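Local coordinates for DNA protection during starvation protein (Agrobacterium tumefaciens, PDB 1O9R) that protects DNA from oxidative damage without binding it, oxidising ferrous iron with hydrogen peroxide and storing it as a ferric mineral inside a hollow dodecamer, at residues L81-L84 against Q85-S88; I30-A33 against L34-Q38; I121-A124 against I125-D129. All coordinates share one frame; numbering follows the deposited sequence.

Contact 1 (L81-L84 against Q85-S88); sequences LGSL and QAVS
Ser83 and Ala86 meet at the first turn of helix 84-90, where the serine hydroxyl closes the open end of the helix. Ser83 occupies the N-cap position: its OG accepts the backbone N-H of Ala86 at 3.2 Å, with an N-H...O angle of 164°. The torsion explains the reach, since chi1 of 68° sets OG between the backbone N and the carbonyl carbon and turns it over the amides of the first turn.

The tight part lies beneath this cap. Ser83 O takes the N-H of Val87 at 2.9 Å, the donor lying close to the line of the carbonyl bond, and Val87 CG2 rests against the same oxygen at 3.2 Å while also facing Gly82 O. From the loop side, Leu81 CB abuts Ala86 CB at 3.9 Å, so the methyl of Ala86 is flanked by the leucine and by the Ser83 hydroxyl. Val87 continues inward onto Ile30 and Asp31 of helix 12-42.

The looser, wetter side is built by Gln85. Its chain bends at chi2 (83°) and folds back over Leu84, bringing OE1 to 3.8 Å from Leu84 CD2. NE2 does not bond to Ser83 OG directly; a water bridges them, 2.8 Å from Ser83 OG and accepting from Gln85 NE2. Further along, Leu84 O receives the backbone N-H of Ser88, and Ser88 packs on Leu84 of a second subunit.

The capping hydroxyl thus has both a backbone amide and a water as partners. It supplies an acceptor for the Ala86 amide, which precedes the regular i to i+4 pattern, while Val87 N-H makes the first such bond, to Ser83 O, consistent with a helix start marked by Ser83, beside the second subunit.

Contact 2 (I30-A33 against L34-Q38); sequences IDLA and LVTKQ
Thr36 leans back along helix 12-42 onto the carbonyl of Leu32, and its hydroxyl donates to Leu32 O at 2.8 Å. With OG1 anti to the carbonyl carbon (chi1 -62°), the hydroxyl hangs beside the backbone N, so both donors of the threonine can grip one oxygen. Thr36 N reaches it at 2.9 Å, and the two come from opposite faces of the carbonyl plane, OG1 tilted 34° from it and N 26°. Tyr114 OH is a further partner of the hydroxyl.

Asp31 and Val35 sit one turn apart, their side chains set at a slant to each other: OD1 approaches Val35 CG2 at 3.6 Å, whereas OD2 is bonded to Thr91. These i to i+4 pairings belong to the first long helix of the ferritin-like four-helix bundle, whose inner side packs Leu32 against Leu62 of helix 48-75 and Val117 of helix 103-130.

Leu34 lays CG against Ile30 O at 3.5 Å, and its side chain meets Ile30 of a second subunit. Lys37 extends beyond the preceding turn, and its NZ forms salt bridges with Asp56 and with Asp67 of the second subunit, probably an iron ligand, near the intersubunit ferroxidase centre.

Contact 3 (I121-A124 against I125-D129); sequences IRKA and IDDSD
Lys123 and Asp127, one turn apart on helix 103-130, form a salt bridge in which NZ lies 2.7 Å from Asp127 OD1, the oxygen accepting through its syn lone pair. The lysine runs extended until its last torsion, where chi4 of -75° hooks the ammonium group back to the carboxylate; on the way CG passes 3.4 Å from OD1. The helix bond Asp127 N to Lys123 O, 2.8 Å long, sets these residues one turn apart.

Beside this pair, Ser128 donates twice to Ala124 O. Its N and OG both lie 2.9 Å from that oxygen and approach it from opposite faces, tilted 31° and 29° from the carbonyl plane. A water donates to both Arg122 O and Asp126 OD1, linking a backbone carbonyl to a carboxylate one turn on.

Further out, Ile125 and Ser128 pack on helix 134-156 and Ala124 on Ile21 of helix 12-42, seating this part of the four-helix bundle. Arg122 turns elsewhere, its NH1 salt-bridged to Asp148 of the same chain and its NE to Asp9 of a third subunit.

The like charges of Asp127 and Glu130 lie close, and the lysine ammonium group would probably offset part of that repulsion.

Overall arrangement
From the N terminus the chain meets contact 2 first, in helix 12-42, then contact 1 at the start of helix 84-90, and last contact 3, near the end of helix 103-130. Each joins directly successive segments, so none closes a long loop and none nests in or crosses another. Contacts 1 and 2 nevertheless touch in space: Gly82 CA lies 3.6 Å from Ile30 CD1, joining the loop to helix 12-42, and Val87 CG2 lies 3.8 Å from Ile30 CG2, joining helix 84-90 to it; both contacts also face the second subunit. Contact 3 lies across the chain's centre from contact 2, their centres about 22 Å apart, and reaches a third subunit instead.

Contact 1 (L81-L84 against Q85-S88)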
loop_
_atom_site.group_PDB
_atom_site.type_symbol
_atom_site.label_atom_id
_atom_site.label_comp_id
_atom_site.label_asym_id
_atom_site.label_seq_id
_atom_site.Cartn_x
_atom_site.Cartn_y
_atom_site.Cartn_z
ATOM N N LEU A 81 14.429 -31.985 8.129
ATOM C CA LEU A 81 15.809 -32.194 7.667
ATOM C C LEU A 81 16.094 -31.486 6.354
ATOM O O LEU A 81 15.837 -31.907 5.230
ATOM C CB LEU A 81 16.068 -33.714 7.514
ATOM C CG LEU A 81 15.979 -34.485 8.850
ATOM C CD1 LEU A 81 15.983 -36.000 8.622
ATOM C CD2 LEU A 81 17.111 -34.046 9.772
ATOM N N GLY A 82 16.626 -30.250 6.540
ATOM C CA GLY A 82 16.874 -29.375 5.394
ATOM C C GLY A 82 18.259 -28.772 5.389
ATOM O O GLY A 82 18.529 -27.825 4.616
ATOM N N SER A 83 19.212 -29.288 6.152
ATOM C CA SER A 83 20.571 -28.791 6.126
ATOM C C SER A 83 21.250 -29.252 4.828
ATOM O O SER A 83 20.791 -30.159 4.128
ATOM C CB SER A 83 21.342 -29.367 7.321
ATOM O OG SER A 83 21.503 -30.774 7.125
ATOM N N LEU A 84 22.384 -28.598 4.540
ATOM C CA LEU A 84 23.156 -28.983 3.342
ATOM C C LEU A 84 23.459 -30.493 3.288
ATOM O O LEU A 84 23.253 -31.062 2.230
ATOM C CB LEU A 84 24.483 -28.215 3.435
ATOM C CG LEU A 84 25.518 -28.512 2.332
ATOM C CD1 LEU A 84 24.966 -28.051 0.988
ATOM C CD2 LEU A 84 26.810 -27.787 2.731
ATOM N N GLN A 85 23.809 -31.036 4.435
ATOM C CA GLN A 85 24.121 -32.489 4.402
ATOM C C GLN A 85 22.874 -33.341 4.228
ATOM O O GLN A 85 22.970 -34.404 3.552
ATOM C CB GLN A 85 24.837 -32.826 5.725
ATOM C CG GLN A 85 26.236 -32.216 5.643
ATOM C CD GLN A 85 26.334 -30.725 6.013
ATOM O OE1 GLN A 85 27.362 -30.099 5.696
ATOM N NE2 GLN A 85 25.346 -30.215 6.723
ATOM N N ALA A 86 21.746 -32.971 4.824
ATOM C CA ALA A 86 20.538 -33.800 4.605
ATOM C C ALA A 86 20.102 -33.741 3.165
ATOM O O ALA A 86 19.608 -34.678 2.544
ATOM C CB ALA A 86 19.436 -33.275 5.528
ATOM N N VAL A 87 20.129 -32.519 2.544
ATOM C CA VAL A 87 19.765 -32.333 1.185
ATOM C C VAL A 87 20.708 -33.155 0.256
ATOM O O VAL A 87 20.223 -33.885 -0.607
ATOM C CB VAL A 87 19.778 -30.835 0.776
ATOM C CG1 VAL A 87 19.412 -30.697 -0.682
ATOM C CG2 VAL A 87 18.744 -30.124 1.670
ATOM N N SER A 88 22.032 -33.089 0.524
ATOM C CA SER A 88 22.948 -33.881 -0.301
ATOM C C SER A 88 22.632 -35.375 -0.176
ATOM O O SER A 88 22.762 -36.032 -1.242
ATOM C CB SER A 88 24.342 -33.609 0.255
ATOM O OG SER A 88 24.807 -32.299 -0.091
HETATM O O HOH W 1 23.670 -31.253 8.798
#

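Contact 2 (I30-A33 against L34-Q38)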
loop_
_atom_site.group_PDB
_atom_site.type_symbol
_atom_site.label_atom_id
_atom_site.label_comp_id
_atom_site.label_asym_id
_atom_site.label_seq_id
_atom_site.Cartn_x
_atom_site.Cartn_y
_atom_site.Cartn_z
ATOM N N ILE A 30 14.341 -28.299 -1.806
ATOM C CA ILE A 30 15.456 -27.387 -1.538
ATOM C C ILE A 30 16.481 -27.433 -2.662
ATOM O O ILE A 30 17.017 -26.395 -3.118
ATOM C CB ILE A 30 16.120 -27.692 -0.196
ATOM C CG1 ILE A 30 15.130 -27.409 0.959
ATOM C CG2 ILE A 30 17.422 -26.920 0.023
ATOM C CD1 ILE A 30 15.529 -27.971 2.330
ATOM N N ASP A 31 16.857 -28.651 -3.124
ATOM C CA ASP A 31 17.837 -28.725 -4.244
ATOM C C ASP A 31 17.281 -27.976 -5.430
ATOM O O ASP A 31 17.997 -27.200 -6.084
ATOM C CB ASP A 31 18.078 -30.231 -4.481
ATOM C CG ASP A 31 19.123 -30.520 -5.539
ATOM O OD1 ASP A 31 19.680 -29.636 -6.208
ATOM O OD2 ASP A 31 19.462 -31.697 -5.753
ATOM N N LEU A 32 15.986 -28.168 -5.764
ATOM C CA LEU A 32 15.427 -27.451 -6.903
ATOM C C LEU A 32 15.464 -25.937 -6.699
ATOM O O LEU A 32 15.668 -25.229 -7.683
ATOM C CB LEU A 32 13.964 -27.937 -7.146
ATOM C CG LEU A 32 13.411 -27.513 -8.520
ATOM C CD1 LEU A 32 14.178 -28.309 -9.596
ATOM C CD2 LEU A 32 11.939 -27.866 -8.614
ATOM N N ALA A 33 15.287 -25.493 -5.443
ATOM C CA ALA A 33 15.382 -24.037 -5.211
ATOM C C ALA A 33 16.800 -23.580 -5.528
ATOM O O ALA A 33 16.976 -22.499 -6.129
ATOM C CB ALA A 33 15.032 -23.749 -3.750
ATOM N N LEU A 34 17.844 -24.341 -5.141
ATOM C CA LEU A 34 19.226 -23.931 -5.451
ATOM C C LEU A 34 19.466 -24.001 -6.947
ATOM O O LEU A 34 20.133 -23.086 -7.488
ATOM C CB LEU A 34 20.222 -24.884 -4.745
ATOM C CG LEU A 34 20.131 -24.839 -3.213
ATOM C CD1 LEU A 34 21.136 -25.847 -2.615
ATOM C CD2 LEU A 34 20.393 -23.448 -2.649
ATOM N N VAL A 35 18.935 -25.017 -7.619
ATOM C CA VAL A 35 19.072 -25.138 -9.061
ATOM C C VAL A 35 18.503 -23.935 -9.783
ATOM O O VAL A 35 19.029 -23.438 -10.788
ATOM C CB VAL A 35 18.296 -26.437 -9.477
ATOM C CG1 VAL A 35 17.882 -26.386 -10.889
ATOM C CG2 VAL A 35 19.211 -27.655 -9.198
ATOM N N THR A 36 17.324 -23.472 -9.316
ATOM C CA THR A 36 16.627 -22.378 -9.962
ATOM C C THR A 36 17.472 -21.105 -9.989
ATOM O O THR A 36 17.527 -20.460 -11.049
ATOM C CB THR A 36 15.293 -22.172 -9.224
ATOM O OG1 THR A 36 14.504 -23.396 -9.371
ATOM C CG2 THR A 36 14.460 -21.064 -9.805
ATOM N N LYS A 37 18.103 -20.797 -8.853
ATOM C CA LYS A 37 18.966 -19.620 -8.813
ATOM C C LYS A 37 20.263 -19.864 -9.605
ATOM O O LYS A 37 20.726 -18.968 -10.304
ATOM C CB LYS A 37 19.281 -19.224 -7.376
ATOM C CG LYS A 37 18.148 -18.443 -6.689
ATOM C CD LYS A 37 18.159 -16.976 -7.204
ATOM C CE LYS A 37 17.085 -16.184 -6.429
ATOM N NZ LYS A 37 17.242 -14.745 -6.889
ATOM N N GLN A 38 20.814 -21.095 -9.571
ATOM C CA GLN A 38 22.029 -21.411 -10.344
ATOM C C GLN A 38 21.784 -21.094 -11.804
ATOM O O GLN A 38 22.618 -20.470 -12.504
ATOM C CB GLN A 38 22.362 -22.898 -10.089
ATOM C CG GLN A 38 23.543 -23.342 -11.011
ATOM C CD GLN A 38 24.828 -22.702 -10.592
ATOM O OE1 GLN A 38 25.756 -22.598 -11.464
ATOM N NE2 GLN A 38 25.023 -22.254 -9.422
#

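Contact 3 (I121-A124 against I125-D129)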
loop_
_atom_site.group_PDB
_atom_site.type_symbol
_atom_site.label_atom_id
_atom_site.label_comp_id
_atom_site.label_asym_id
_atom_site.label_seq_id
_atom_site.Cartn_x
_atom_site.Cartn_y
_atom_site.Cartn_z
ATOM N N ILE A 121 5.964 -34.906 -6.125
ATOM C CA ILE A 121 4.927 -34.313 -5.257
ATOM C C ILE A 121 3.579 -34.834 -5.669
ATOM O O ILE A 121 2.740 -35.031 -4.755
ATOM C CB ILE A 121 5.023 -32.777 -5.441
ATOM C CG1 ILE A 121 6.339 -32.231 -4.859
ATOM C CG2 ILE A 121 3.799 -32.120 -4.822
ATOM C CD1 ILE A 121 6.630 -32.486 -3.401
ATOM N N ARG A 122 3.307 -35.150 -6.937
ATOM C CA ARG A 122 2.060 -35.757 -7.354
ATOM C C ARG A 122 1.841 -37.091 -6.621
ATOM O O ARG A 122 0.762 -37.406 -6.109
ATOM C CB ARG A 122 2.076 -35.981 -8.881
ATOM C CG ARG A 122 0.774 -36.371 -9.553
ATOM C CD ARG A 122 0.847 -36.602 -11.083
ATOM N NE ARG A 122 1.945 -35.910 -11.760
ATOM C CZ ARG A 122 1.883 -34.569 -11.900
ATOM N NH1 ARG A 122 0.765 -33.879 -11.612
ATOM N NH2 ARG A 122 2.929 -33.920 -12.397
ATOM N N LYS A 123 2.922 -37.921 -6.560
ATOM C CA LYS A 123 2.817 -39.206 -5.835
ATOM C C LYS A 123 2.669 -38.978 -4.338
ATOM O O LYS A 123 1.960 -39.721 -3.651
ATOM C CB LYS A 123 4.116 -40.005 -6.138
ATOM C CG LYS A 123 4.065 -41.382 -5.424
ATOM C CD LYS A 123 5.222 -42.231 -5.972
ATOM C CE LYS A 123 5.081 -43.640 -5.382
ATOM N NZ LYS A 123 5.496 -43.709 -3.959
ATOM N N ALA A 124 3.325 -37.938 -3.774
ATOM C CA ALA A 124 3.211 -37.643 -2.358
ATOM C C ALA A 124 1.778 -37.335 -1.967
ATOM O O ALA A 124 1.425 -37.678 -0.819
ATOM C CB ALA A 124 4.157 -36.491 -1.949
ATOM N N ILE A 125 1.007 -36.678 -2.860
ATOM C CA ILE A 125 -0.398 -36.443 -2.476
ATOM C C ILE A 125 -1.090 -37.815 -2.241
ATOM O O ILE A 125 -1.749 -37.928 -1.193
ATOM C CB ILE A 125 -1.117 -35.800 -3.653
ATOM C CG1 ILE A 125 -0.515 -34.432 -4.034
ATOM C CG2 ILE A 125 -2.623 -35.676 -3.385
ATOM C CD1 ILE A 125 -1.097 -33.910 -5.352
ATOM N N ASP A 126 -0.869 -38.690 -3.193
ATOM C CA ASP A 126 -1.615 -39.993 -3.017
ATOM C C ASP A 126 -1.038 -40.785 -1.860
ATOM O O ASP A 126 -1.839 -41.385 -1.095
ATOM C CB ASP A 126 -1.455 -40.787 -4.313
ATOM C CG ASP A 126 -2.075 -40.179 -5.540
ATOM O OD1 ASP A 126 -2.879 -39.212 -5.461
ATOM O OD2 ASP A 126 -1.771 -40.622 -6.667
ATOM N N ASP A 127 0.258 -40.801 -1.653
ATOM C CA ASP A 127 0.781 -41.578 -0.500
ATOM C C ASP A 127 0.285 -41.010 0.823
ATOM O O ASP A 127 0.116 -41.737 1.815
ATOM C CB ASP A 127 2.281 -41.697 -0.509
ATOM C CG ASP A 127 2.806 -42.516 -1.686
ATOM O OD1 ASP A 127 3.939 -42.403 -2.148
ATOM O OD2 ASP A 127 1.986 -43.326 -2.215
ATOM N N SER A 128 0.221 -39.660 0.915
ATOM C CA SER A 128 -0.264 -39.054 2.141
ATOM C C SER A 128 -1.744 -39.328 2.371
ATOM O O SER A 128 -2.099 -39.570 3.560
ATOM C CB SER A 128 -0.097 -37.506 2.078
ATOM O OG SER A 128 1.240 -37.154 1.981
ATOM N N ASP A 129 -2.546 -39.267 1.322
ATOM C CA ASP A 129 -3.969 -39.607 1.451
ATOM C C ASP A 129 -4.097 -41.083 1.868
ATOM O O ASP A 129 -4.932 -41.437 2.715
ATOM C CB ASP A 129 -4.622 -39.510 0.070
ATOM C CG ASP A 129 -6.036 -40.056 0.013
ATOM O OD1 ASP A 129 -6.258 -41.155 -0.550
ATOM O OD2 ASP A 129 -6.921 -39.410 0.553
HETATM O O HOH W 2 -1.802 -37.257 -7.183
#